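Local structure of thermosome subunit (Methanococcoides burtonii, 3AQ1) at residues L143-L148 / V351-G356; V132-E137 / K321-L326; K106-A111 / H347-V352. The protein probably binds and hydrolyses ATP to help unfolded proteins fold, as a group II chaperonin. All blocks are in the same frame, centred on the assembly; numbering follows the deposited sequence.

Contact 1: L143-L148 / V351-G356; sequences LKVNVL and VVIEDG
Glu354 and Ile353, in the last turn of the long helix 332-355, meet Val145, in the second, weakly bonded strand of the small antiparallel hairpin 136-137/144-145, and Leu143, just before that strand. The one polar link is a hydrogen bond from Val145 N to Glu354 OE2 at 3.0 Å. It is fairly straight, with an N-H...O angle of 163°, and the donor stands 36° out of the carboxylate plane. Glu354 CG lies beside its own backbone N (chi1 -76°); beyond it the chain is extended and brings OE2 to Val145 N. Glu354 CG itself lies 3.6 Å from Leu143 O. Lys144 lies side by side with this chain, pointing the same way. One residue back on the helix, Ile353 crosses Val145 at about a right angle, CG2 to CG2 at 3.8 Å. The same Ile353 CG2 faces Leu143 CD1 more loosely, at 4.3 Å. Glu354 also reaches Arg450 through OE1 in a salt bridge; an alanine here would probably leave the Val145 N-H without its acceptor and Arg450 with Asp355 but without this second carboxylate, the strand then held to the helix mainly by Ile353 packing. Around the contact, Lys144 pairs through its backbone with Glu137 of the other hairpin strand, Ile353 also touches Leu104 of helix 101-109, Leu143 rests on Pro98, and Asn146 N-caps the short helix 147-150 that follows.

Contact 2: V132-E137 / K321-L326; sequences VRSIVE and KAVTVL
Ile135 and Val323 cross at about a right angle and form the apolar part of the contact, while Lys321 contributes the largest share of the buried surface. Ile135 CG1 takes the position between the backbone N and the carbonyl carbon (chi1 64°); CG2, anti to the carbonyl carbon, does the touching. That methyl lies 3.8 Å from Val323 CG1 and 3.4 Å from Lys321 O, touching a side chain and the backbone leading into the strand. Ser134 OG approaches the same Val323 CG1 at 3.4 Å, a plain van der Waals contact; its weak polar partner is Ala131 O in the preceding helix. At the other end, Glu137 and Lys321 slide past each other in opposite directions, with their CG atoms 3.8 Å apart. The meeting is therefore between their aliphatic parts, and no salt bridge joins the two. The Lys321 chain bends at its second torsion (chi2 -59°); further out, CE lies 4.0 Å from Val136 O. A type I turn, Val132 to Ile135, closed by Ile135 N to Val132 O at 3.0 Å, links helix 121-132 to strand 136-137, while Val323 begins the middle strand of the three-stranded mixed sheet, a placement consistent with the intermediate domain of a group II chaperonin near its junction with the apical domain.

Contact 3: K106-A111 / H347-V352; sequences KIAGTA and HVVGVV
Ala108 and Val349 mark the closest approach of two chain segments that run in roughly opposite directions, their CA atoms 5.8 Å apart. Residues 347-352 are helical throughout, whereas 106-111 passes from helix 101-109 into a turn. Ala108 CB fits against Val349 CG2 at 3.4 Å, and the smallness of the alanine lets the backbones come near. Ile107 meets Val352 tip to tip, CD1 to CG1 at 3.3 Å, while its CG2, 3.9 Å from Val348 CG1, lies where the two side chains cross obliquely. With CG1 anti to the backbone N (chi1 -174°), the branches of Val348 divide the work, CG1 going to Ile107 and CG2 to Ala111 CB at 4.0 Å. The turn is fastened within its own segment: Thr110 OG1 donates to Ile107 O at 2.7 Å, in the carbonyl plane at a C=O...O angle of 160°, and Thr110 N donates to that same oxygen. Helix 121-132 borders the interface, Thr128 touching both Ala108 and Val349. Strand 357-360 borders it too, through Val358 on Ile107 and Val352.

How the contacts relate
Contacts 1 and 3 both use helix 332-355, their segments overlapping at Val351 and Val352, though the touching residues differ: the hairpin strand is met in contact 1, helix 101-109 in contact 3. Contact 2 stands apart from that helix, yet Val132 packs on Val349 of contact 3 and Ile353 of contact 1, and its strand 136-137 pairs with strand 144-145 of contact 1. Contact 3 is purely apolar across the interface, with four of its seven touching residues buried. Contact 1 combines apolar packing with a backbone N-H bond to a partly exposed carboxylate. Contact 2 grades from buried Ile135 and Val323 to exposed Lys321, and lies farthest from the chain centre, about 13 Å between centres.

Contact 1: L143-L148 / V351-G356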
loop_
_atom_site.group_PDB
_atom_site.type_symbol
_atom_site.label_atom_id
_atom_site.label_comp_id
_atom_site.label_asym_id
_atom_site.label_seq_id
_atom_site.Cartn_x
_atom_site.Cartn_y
_atom_site.Cartn_z
ATOM N N LEU A 143 -9.522 2.522 11.014
ATOM C CA LEU A 143 -8.255 1.795 11.017
ATOM C C LEU A 143 -7.196 2.348 10.052
ATOM O O LEU A 143 -7.507 2.803 8.941
ATOM C CB LEU A 143 -8.527 0.339 10.660
ATOM C CG LEU A 143 -9.310 -0.433 11.712
ATOM C CD1 LEU A 143 -9.809 -1.753 11.158
ATOM C CD2 LEU A 143 -8.429 -0.658 12.912
ATOM N N LYS A 144 -5.937 2.278 10.475
ATOM C CA LYS A 144 -4.813 2.730 9.659
ATOM C C LYS A 144 -3.771 1.612 9.499
ATOM O O LYS A 144 -3.391 0.970 10.486
ATOM C CB LYS A 144 -4.184 3.988 10.276
ATOM C CG LYS A 144 -2.868 4.447 9.640
ATOM C CD LYS A 144 -2.512 5.879 10.078
ATOM C CE LYS A 144 -1.022 6.058 10.425
ATOM N NZ LYS A 144 -0.679 7.462 10.849
ATOM N N VAL A 145 -3.334 1.369 8.256
ATOM C CA VAL A 145 -2.257 0.411 7.984
ATOM C C VAL A 145 -1.095 1.048 7.221
ATOM O O VAL A 145 -1.137 1.165 6.001
ATOM C CB VAL A 145 -2.749 -0.803 7.192
ATOM C CG1 VAL A 145 -1.589 -1.722 6.889
ATOM C CG2 VAL A 145 -3.830 -1.554 7.958
ATOM N N ASN A 146 -0.052 1.457 7.937
ATOM C CA ASN A 146 1.074 2.130 7.301
ATOM C C ASN A 146 2.165 1.184 6.802
ATOM O O ASN A 146 3.160 0.952 7.477
ATOM C CB ASN A 146 1.671 3.188 8.222
ATOM C CG ASN A 146 2.813 3.959 7.559
ATOM O OD1 ASN A 146 3.231 3.637 6.436
ATOM N ND2 ASN A 146 3.325 4.979 8.255
ATOM N N VAL A 147 1.984 0.662 5.598
ATOM C CA VAL A 147 2.924 -0.298 5.035
ATOM C C VAL A 147 4.298 0.297 4.675
ATOM O O VAL A 147 5.323 -0.313 4.943
ATOM C CB VAL A 147 2.282 -1.040 3.848
ATOM C CG1 VAL A 147 3.206 -2.125 3.315
ATOM C CG2 VAL A 147 0.957 -1.648 4.297
ATOM N N LEU A 148 4.327 1.493 4.103
ATOM C CA LEU A 148 5.594 2.118 3.721
ATOM C C LEU A 148 6.615 2.221 4.863
ATOM O O LEU A 148 7.795 1.942 4.668
ATOM C CB LEU A 148 5.349 3.506 3.109
ATOM C CG LEU A 148 4.349 3.562 1.947
ATOM C CD1 LEU A 148 3.984 5.001 1.588
ATOM C CD2 LEU A 148 4.859 2.803 0.713
ATOM N N VAL A 351 -4.720 -1.369 2.059
ATOM C CA VAL A 351 -5.746 -0.476 1.549
ATOM C C VAL A 351 -7.161 -1.017 1.748
ATOM O O VAL A 351 -8.073 -0.267 2.057
ATOM C CB VAL A 351 -5.506 -0.150 0.072
ATOM C CG1 VAL A 351 -6.745 0.507 -0.539
ATOM C CG2 VAL A 351 -4.257 0.728 -0.066
ATOM N N VAL A 352 -7.348 -2.318 1.581
ATOM C CA VAL A 352 -8.655 -2.906 1.834
ATOM C C VAL A 352 -9.028 -2.768 3.314
ATOM O O VAL A 352 -10.138 -2.347 3.644
ATOM C CB VAL A 352 -8.709 -4.388 1.401
ATOM C CG1 VAL A 352 -9.942 -5.062 1.946
ATOM C CG2 VAL A 352 -8.671 -4.501 -0.106
ATOM N N ILE A 353 -8.098 -3.108 4.202
ATOM C CA ILE A 353 -8.358 -3.031 5.635
ATOM C C ILE A 353 -8.708 -1.600 6.037
ATOM O O ILE A 353 -9.594 -1.368 6.857
ATOM C CB ILE A 353 -7.165 -3.562 6.459
ATOM C CG1 ILE A 353 -7.086 -5.084 6.334
ATOM C CG2 ILE A 353 -7.282 -3.150 7.933
ATOM C CD1 ILE A 353 -5.977 -5.706 7.120
ATOM N N GLU A 354 -8.026 -0.633 5.439
ATOM C CA GLU A 354 -8.352 0.762 5.696
ATOM C C GLU A 354 -9.769 1.117 5.224
ATOM O O GLU A 354 -10.566 1.635 6.010
ATOM C CB GLU A 354 -7.298 1.696 5.089
ATOM C CG GLU A 354 -6.011 1.740 5.889
ATOM C CD GLU A 354 -4.946 2.627 5.267
ATOM O OE1 GLU A 354 -4.921 2.767 4.022
ATOM O OE2 GLU A 354 -4.120 3.177 6.032
ATOM N N ASP A 355 -10.083 0.828 3.957
ATOM C CA ASP A 355 -11.419 1.084 3.414
ATOM C C ASP A 355 -12.482 0.373 4.244
ATOM O O ASP A 355 -13.587 0.886 4.412
ATOM C CB ASP A 355 -11.553 0.593 1.965
ATOM C CG ASP A 355 -10.754 1.423 0.960
ATOM O OD1 ASP A 355 -10.354 2.568 1.277
ATOM O OD2 ASP A 355 -10.539 0.910 -0.165
ATOM N N GLY A 356 -12.149 -0.815 4.747
ATOM C CA GLY A 356 -13.114 -1.653 5.443
ATOM C C GLY A 356 -14.067 -2.343 4.481
ATOM O O GLY A 356 -14.952 -3.098 4.895
#

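Contact 2: V132-E137 / K321-L326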
loop_
_atom_site.group_PDB
_atom_site.type_symbol
_atom_site.label_atom_id
_atom_site.label_comp_id
_atom_site.label_asym_id
_atom_site.label_seq_id
_atom_site.Cartn_x
_atom_site.Cartn_y
_atom_site.Cartn_z
ATOM N N VAL A 132 0.718 -7.660 7.738
ATOM C CA VAL A 132 -0.218 -6.549 7.747
ATOM C C VAL A 132 -1.001 -6.513 9.043
ATOM O O VAL A 132 -1.017 -5.497 9.721
ATOM C CB VAL A 132 -1.185 -6.600 6.559
ATOM C CG1 VAL A 132 -2.407 -5.747 6.833
ATOM C CG2 VAL A 132 -0.485 -6.108 5.314
ATOM N N ARG A 133 -1.624 -7.631 9.401
ATOM C CA ARG A 133 -2.390 -7.715 10.650
ATOM C C ARG A 133 -1.620 -7.243 11.870
ATOM O O ARG A 133 -2.221 -6.923 12.889
ATOM C CB ARG A 133 -2.902 -9.136 10.904
ATOM C CG ARG A 133 -4.205 -9.438 10.207
ATOM C CD ARG A 133 -4.600 -10.873 10.388
ATOM N NE ARG A 133 -4.894 -11.190 11.778
ATOM C CZ ARG A 133 -5.716 -12.167 12.145
ATOM N NH1 ARG A 133 -6.318 -12.909 11.217
ATOM N NH2 ARG A 133 -5.941 -12.402 13.432
ATOM N N SER A 134 -0.297 -7.205 11.775
ATOM C CA SER A 134 0.516 -6.956 12.955
ATOM C C SER A 134 1.007 -5.512 13.029
ATOM O O SER A 134 1.655 -5.122 13.994
ATOM C CB SER A 134 1.670 -7.963 13.036
ATOM O OG SER A 134 2.917 -7.393 12.693
ATOM N N ILE A 135 0.684 -4.720 12.010
ATOM C CA ILE A 135 0.960 -3.292 12.045
ATOM C C ILE A 135 -0.320 -2.458 11.935
ATOM O O ILE A 135 -0.255 -1.249 11.700
ATOM C CB ILE A 135 1.913 -2.864 10.911
ATOM C CG1 ILE A 135 1.255 -3.088 9.544
ATOM C CG2 ILE A 135 3.224 -3.612 11.012
ATOM C CD1 ILE A 135 1.739 -2.154 8.497
ATOM N N VAL A 136 -1.479 -3.102 12.087
ATOM C CA VAL A 136 -2.761 -2.390 12.085
ATOM C C VAL A 136 -2.915 -1.447 13.278
ATOM O O VAL A 136 -2.861 -1.879 14.430
ATOM C CB VAL A 136 -3.961 -3.357 12.095
ATOM C CG1 VAL A 136 -5.270 -2.569 12.185
ATOM C CG2 VAL A 136 -3.954 -4.236 10.858
ATOM N N GLU A 137 -3.118 -0.163 13.001
ATOM C CA GLU A 137 -3.273 0.839 14.058
ATOM C C GLU A 137 -4.734 1.233 14.226
ATOM O O GLU A 137 -5.471 1.342 13.252
ATOM C CB GLU A 137 -2.411 2.079 13.769
ATOM C CG GLU A 137 -0.909 1.840 13.927
ATOM C CD GLU A 137 -0.045 3.002 13.436
ATOM O OE1 GLU A 137 -0.118 3.353 12.235
ATOM O OE2 GLU A 137 0.735 3.548 14.254
ATOM N N LYS A 321 5.131 -0.041 15.840
ATOM C CA LYS A 321 4.229 -1.036 15.304
ATOM C C LYS A 321 5.053 -1.809 14.266
ATOM O O LYS A 321 4.777 -2.976 13.965
ATOM C CB LYS A 321 3.002 -0.374 14.674
ATOM C CG LYS A 321 1.840 -0.195 15.636
ATOM C CD LYS A 321 1.393 -1.535 16.189
ATOM C CE LYS A 321 0.116 -1.395 16.999
ATOM N NZ LYS A 321 -0.341 -2.715 17.512
ATOM N N ALA A 322 6.098 -1.135 13.781
ATOM C CA ALA A 322 7.022 -1.632 12.767
ATOM C C ALA A 322 7.538 -3.066 12.920
ATOM O O ALA A 322 7.772 -3.563 14.018
ATOM C CB ALA A 322 8.191 -0.667 12.633
ATOM N N VAL A 323 7.725 -3.711 11.781
ATOM C CA VAL A 323 8.219 -5.079 11.701
ATOM C C VAL A 323 9.078 -5.236 10.454
ATOM O O VAL A 323 8.935 -4.512 9.483
ATOM C CB VAL A 323 7.075 -6.110 11.577
ATOM C CG1 VAL A 323 5.931 -5.759 12.481
ATOM C CG2 VAL A 323 6.591 -6.175 10.165
ATOM N N THR A 324 9.974 -6.196 10.487
ATOM C CA THR A 324 10.760 -6.511 9.318
ATOM C C THR A 324 10.445 -7.940 8.983
ATOM O O THR A 324 10.463 -8.796 9.858
ATOM C CB THR A 324 12.260 -6.396 9.618
ATOM O OG1 THR A 324 12.558 -5.045 9.977
ATOM C CG2 THR A 324 13.087 -6.784 8.408
ATOM N N VAL A 325 10.120 -8.184 7.722
ATOM C CA VAL A 325 9.984 -9.532 7.207
ATOM C C VAL A 325 11.342 -9.953 6.672
ATOM O O VAL A 325 11.822 -9.374 5.699
ATOM C CB VAL A 325 9.008 -9.595 6.013
ATOM C CG1 VAL A 325 8.914 -11.012 5.512
ATOM C CG2 VAL A 325 7.627 -9.062 6.376
ATOM N N LEU A 326 11.974 -10.934 7.307
ATOM C CA LEU A 326 13.092 -11.601 6.663
ATOM C C LEU A 326 12.504 -12.628 5.702
ATOM O O LEU A 326 12.074 -13.705 6.116
ATOM C CB LEU A 326 13.994 -12.280 7.686
ATOM C CG LEU A 326 14.602 -11.345 8.721
ATOM C CD1 LEU A 326 15.493 -12.119 9.659
ATOM C CD2 LEU A 326 15.378 -10.252 8.016
#

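Contact 3: K106-A111 / H347-V352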
loop_
_atom_site.group_PDB
_atom_site.type_symbol
_atom_site.label_atom_id
_atom_site.label_comp_id
_atom_site.label_asym_id
_atom_site.label_seq_id
_atom_site.Cartn_x
_atom_site.Cartn_y
_atom_site.Cartn_z
ATOM N N LYS A 106 -7.536 -14.274 0.699
ATOM C CA LYS A 106 -8.078 -14.261 -0.659
ATOM C C LYS A 106 -7.725 -12.951 -1.364
ATOM O O LYS A 106 -7.318 -12.955 -2.529
ATOM C CB LYS A 106 -9.595 -14.449 -0.638
ATOM C CG LYS A 106 -10.198 -14.951 -1.941
ATOM C CD LYS A 106 -11.675 -14.572 -2.019
ATOM C CE LYS A 106 -12.564 -15.738 -2.408
ATOM N NZ LYS A 106 -12.339 -16.184 -3.807
ATOM N N ILE A 107 -7.888 -11.835 -0.656
ATOM C CA ILE A 107 -7.535 -10.521 -1.188
ATOM C C ILE A 107 -6.052 -10.457 -1.574
ATOM O O ILE A 107 -5.720 -10.164 -2.722
ATOM C CB ILE A 107 -7.937 -9.393 -0.207
ATOM C CG1 ILE A 107 -9.444 -9.180 -0.270
ATOM C CG2 ILE A 107 -7.221 -8.075 -0.516
ATOM C CD1 ILE A 107 -9.952 -8.151 0.695
ATOM N N ALA A 108 -5.169 -10.761 -0.629
ATOM C CA ALA A 108 -3.733 -10.797 -0.899
ATOM C C ALA A 108 -3.387 -11.692 -2.094
ATOM O O ALA A 108 -2.530 -11.346 -2.904
ATOM C CB ALA A 108 -2.951 -11.241 0.350
ATOM N N GLY A 109 -4.049 -12.840 -2.193
ATOM C CA GLY A 109 -3.882 -13.725 -3.334
ATOM C C GLY A 109 -3.962 -13.009 -4.678
ATOM O O GLY A 109 -3.215 -13.324 -5.599
ATOM N N THR A 110 -4.860 -12.035 -4.797
ATOM C CA THR A 110 -5.069 -11.362 -6.072
ATOM C C THR A 110 -3.835 -10.608 -6.571
ATOM O O THR A 110 -3.706 -10.349 -7.773
ATOM C CB THR A 110 -6.261 -10.375 -6.024
ATOM O OG1 THR A 110 -5.902 -9.199 -5.278
ATOM C CG2 THR A 110 -7.496 -11.034 -5.419
ATOM N N ALA A 111 -2.932 -10.247 -5.666
ATOM C CA ALA A 111 -1.747 -9.467 -6.054
ATOM C C ALA A 111 -0.547 -10.346 -6.423
ATOM O O ALA A 111 0.509 -9.854 -6.829
ATOM C CB ALA A 111 -1.371 -8.451 -4.961
ATOM N N HIS A 347 0.323 -3.938 0.246
ATOM C CA HIS A 347 -0.432 -2.725 -0.079
ATOM C C HIS A 347 -1.921 -2.954 -0.299
ATOM O O HIS A 347 -2.741 -2.269 0.311
ATOM C CB HIS A 347 0.181 -2.014 -1.287
ATOM C CG HIS A 347 1.429 -1.252 -0.956
ATOM N ND1 HIS A 347 1.424 0.097 -0.666
ATOM C CD2 HIS A 347 2.720 -1.653 -0.845
ATOM C CE1 HIS A 347 2.658 0.493 -0.408
ATOM N NE2 HIS A 347 3.463 -0.550 -0.508
ATOM N N VAL A 348 -2.270 -3.906 -1.162
ATOM C CA VAL A 348 -3.674 -4.207 -1.430
ATOM C C VAL A 348 -4.408 -4.548 -0.135
ATOM O O VAL A 348 -5.474 -4.011 0.152
ATOM C CB VAL A 348 -3.859 -5.364 -2.445
ATOM C CG1 VAL A 348 -5.321 -5.518 -2.780
ATOM C CG2 VAL A 348 -3.077 -5.091 -3.708
ATOM N N VAL A 349 -3.841 -5.445 0.649
ATOM C CA VAL A 349 -4.449 -5.787 1.928
ATOM C C VAL A 349 -4.542 -4.582 2.889
ATOM O O VAL A 349 -5.572 -4.367 3.539
ATOM C CB VAL A 349 -3.718 -6.956 2.571
ATOM C CG1 VAL A 349 -4.365 -7.319 3.909
ATOM C CG2 VAL A 349 -3.739 -8.133 1.619
ATOM N N GLY A 350 -3.472 -3.796 2.966
ATOM C CA GLY A 350 -3.490 -2.575 3.748
ATOM C C GLY A 350 -4.639 -1.670 3.348
ATOM O O GLY A 350 -5.447 -1.257 4.175
ATOM N N VAL A 351 -4.720 -1.369 2.059
ATOM C CA VAL A 351 -5.746 -0.476 1.549
ATOM C C VAL A 351 -7.161 -1.017 1.748
ATOM O O VAL A 351 -8.073 -0.267 2.057
ATOM C CB VAL A 351 -5.506 -0.150 0.072
ATOM C CG1 VAL A 351 -6.745 0.507 -0.539
ATOM C CG2 VAL A 351 -4.257 0.728 -0.066
ATOM N N VAL A 352 -7.348 -2.318 1.581
ATOM C CA VAL A 352 -8.655 -2.906 1.834
ATOM C C VAL A 352 -9.028 -2.768 3.314
ATOM O O VAL A 352 -10.138 -2.347 3.644
ATOM C CB VAL A 352 -8.709 -4.388 1.401
ATOM C CG1 VAL A 352 -9.942 -5.062 1.946
ATOM C CG2 VAL A 352 -8.671 -4.501 -0.106
#